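Local coordinates for delta-aminolevulinic acid dehydratase (PDB 3OBK) that catalyses the condensation of two 5-aminolevulinic acid molecules into porphobilinogen, an early step of tetrapyrrole biosynthesis, and assembles as an octamer, at the interface of chains A and B. Sequence-based numbering; all coordinates share one arbitrary frame. Chains: chain A/B, Delta-aminolevulinic acid dehydratase.

The interface of chains A and B. Residues chain A 34, 37, 40, 353-354; chain B 42-45, 88.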
loop_
_atom_site.group_PDB
_atom_site.type_symbol
_atom_site.label_atom_id
_atom_site.label_comp_id
_atom_site.label_asym_id
_atom_site.label_seq_id
_atom_site.Cartn_x
_atom_site.Cartn_y
_atom_site.Cartn_z
ATOM N N GLN A 34 -31.493 -2.133 0.609
ATOM C CA GLN A 34 -31.272 -2.776 1.902
ATOM C C GLN A 34 -30.265 -3.955 1.856
ATOM O O GLN A 34 -29.494 -4.187 2.812
ATOM C CB GLN A 34 -32.614 -3.249 2.464
ATOM C CG GLN A 34 -33.433 -2.132 3.046
ATOM C CD GLN A 34 -34.722 -2.640 3.642
ATOM O OE1 GLN A 34 -35.504 -3.313 2.963
ATOM N NE2 GLN A 34 -34.964 -2.310 4.918
ATOM N N GLN A 37 -26.778 -2.115 1.636
ATOM C CA GLN A 37 -26.518 -0.982 2.534
ATOM C C GLN A 37 -25.312 -1.241 3.427
ATOM O O GLN A 37 -25.273 -2.212 4.143
ATOM C CB GLN A 37 -27.769 -0.755 3.395
ATOM C CG GLN A 37 -27.735 0.378 4.389
ATOM C CD GLN A 37 -29.027 0.518 5.195
ATOM O OE1 GLN A 37 -30.104 0.142 4.744
ATOM N NE2 GLN A 37 -28.924 1.113 6.376
ATOM N N LEU A 40 -25.237 1.099 9.242
ATOM C CA LEU A 40 -26.470 1.017 10.026
ATOM C C LEU A 40 -26.256 1.838 11.290
ATOM O O LEU A 40 -25.148 1.903 11.807
ATOM C CB LEU A 40 -26.743 -0.430 10.411
ATOM C CG LEU A 40 -27.171 -1.345 9.268
ATOM C CD1 LEU A 40 -27.087 -2.837 9.650
ATOM C CD2 LEU A 40 -28.583 -0.999 8.801
ATOM N N GLU A 353 -35.615 -1.549 11.287
ATOM C CA GLU A 353 -35.786 -2.998 11.466
ATOM C C GLU A 353 -34.859 -3.499 12.567
ATOM O O GLU A 353 -34.017 -2.752 13.055
ATOM C CB GLU A 353 -35.577 -3.767 10.158
ATOM C CG GLU A 353 -34.166 -3.951 9.766
ATOM C CD GLU A 353 -34.043 -4.594 8.404
ATOM O OE1 GLU A 353 -34.017 -3.880 7.375
ATOM O OE2 GLU A 353 -33.971 -5.836 8.366
ATOM N N PRO A 354 -35.063 -4.743 13.012
ATOM C CA PRO A 354 -34.249 -5.255 14.092
ATOM C C PRO A 354 -32.850 -5.561 13.639
ATOM O O PRO A 354 -32.640 -5.939 12.484
ATOM C CB PRO A 354 -34.913 -6.568 14.457
ATOM C CG PRO A 354 -36.168 -6.620 13.729
ATOM C CD PRO A 354 -36.125 -5.676 12.621
ATOM N N LYS B 42 -29.058 -7.775 10.129
ATOM C CA LYS B 42 -30.454 -7.429 10.084
ATOM C C LYS B 42 -31.128 -8.346 9.086
ATOM O O LYS B 42 -30.465 -8.818 8.184
ATOM C CB LYS B 42 -30.626 -5.984 9.653
ATOM C CG LYS B 42 -30.035 -5.644 8.293
ATOM C CD LYS B 42 -30.432 -4.249 7.902
ATOM C CE LYS B 42 -29.714 -3.786 6.647
ATOM N NZ LYS B 42 -29.915 -4.682 5.520
ATOM N N PRO B 43 -32.446 -8.612 9.241
ATOM C CA PRO B 43 -33.135 -9.519 8.322
ATOM C C PRO B 43 -33.051 -9.176 6.834
ATOM O O PRO B 43 -32.973 -10.076 6.024
ATOM C CB PRO B 43 -34.579 -9.440 8.791
ATOM C CG PRO B 43 -34.438 -9.219 10.205
ATOM C CD PRO B 43 -33.341 -8.223 10.334
ATOM N N SER B 44 -33.069 -7.900 6.481
ATOM C CA SER B 44 -33.101 -7.505 5.091
ATOM C C SER B 44 -31.742 -7.678 4.446
ATOM O O SER B 44 -31.592 -7.410 3.252
ATOM C CB SER B 44 -33.582 -6.070 4.959
ATOM O OG SER B 44 -32.743 -5.212 5.675
ATOM N N SER B 45 -30.756 -8.145 5.211
ATOM C CA SER B 45 -29.506 -8.637 4.623
ATOM C C SER B 45 -29.490 -10.129 4.351
ATOM O O SER B 45 -28.465 -10.661 3.950
ATOM C CB SER B 45 -28.316 -8.281 5.516
ATOM O OG SER B 45 -28.191 -6.876 5.531
ATOM N N LYS B 88 -36.693 -9.994 2.498
ATOM C CA LYS B 88 -37.151 -9.372 1.251
ATOM C C LYS B 88 -36.659 -9.984 -0.029
ATOM O O LYS B 88 -37.235 -9.715 -1.070
ATOM C CB LYS B 88 -36.870 -7.867 1.254
ATOM C CG LYS B 88 -37.931 -7.160 2.100
ATOM C CD LYS B 88 -37.786 -5.672 2.058
ATOM C CE LYS B 88 -38.541 -4.999 3.190
ATOM N NZ LYS B 88 -38.075 -3.615 3.198
HETATM O O HOH W 1 -26.878 -5.482 3.902
HETATM O O HOH W 2 -37.616 -3.565 6.343
#
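A:Glu353 reaches across to B:Ser44 and meets both its hydroxyl and its backbone N-H. The carboxylate oxygen OE2 takes the N-H through its syn lone pair, with 2.9 Å from A:Glu353 OE2 to B:Ser44 N. The other oxygen, OE1, accepts the hydroxyl from its syn side, 26° out of the carboxylate plane, and A:Glu353 OE1 lies 2.5 Å from B:Ser44 OG. Two donors of one residue thus fix the rotation of the carboxylate over the start of the 3-10 helix 43-45, whose N-terminal end may slightly favour a negative charge there. The serine hydroxyl sits between its own backbone N and carbonyl carbon (chi1 59°), which turns it towards the acid.

Beside this pair, B:Lys42 runs its aliphatic chain at about a right angle to A:Glu353 and obliquely past A:Leu40, whose methyl CD2 is 3.7 Å from B:Lys42 CE. A bend at the last torsion (chi4 56°) carries the ammonium to the backbone of A:Gln34: B:Lys42 NZ stands 2.8 Å from A:Gln34 O, above the carbonyl plane rather than on a lone pair. The same nitrogen also donates to the hydroxyls of B:Ser44 and B:Ser45, so three oxygens grip it. The ammonium thereby helps to position the serine that holds the acid. Water 1 joins B:Ser45 OG to A:Gln34 O as well.

The extended side chain of A:Gln34 points its amide the other way, to the tip of B:Lys88, where A:Gln34 OE1 and B:Lys88 NZ are 2.6 Å apart; water 2 links that ammonium to the amide nitrogen NE2.

In the fold, the helix 30-36 of the N-terminal arm and the C-terminal strand 353-355 of chain A converge on the 3-10 helix 43-45 of chain B. The two-fold repeats the patch with the chains exchanged, within a dimer of the octamer.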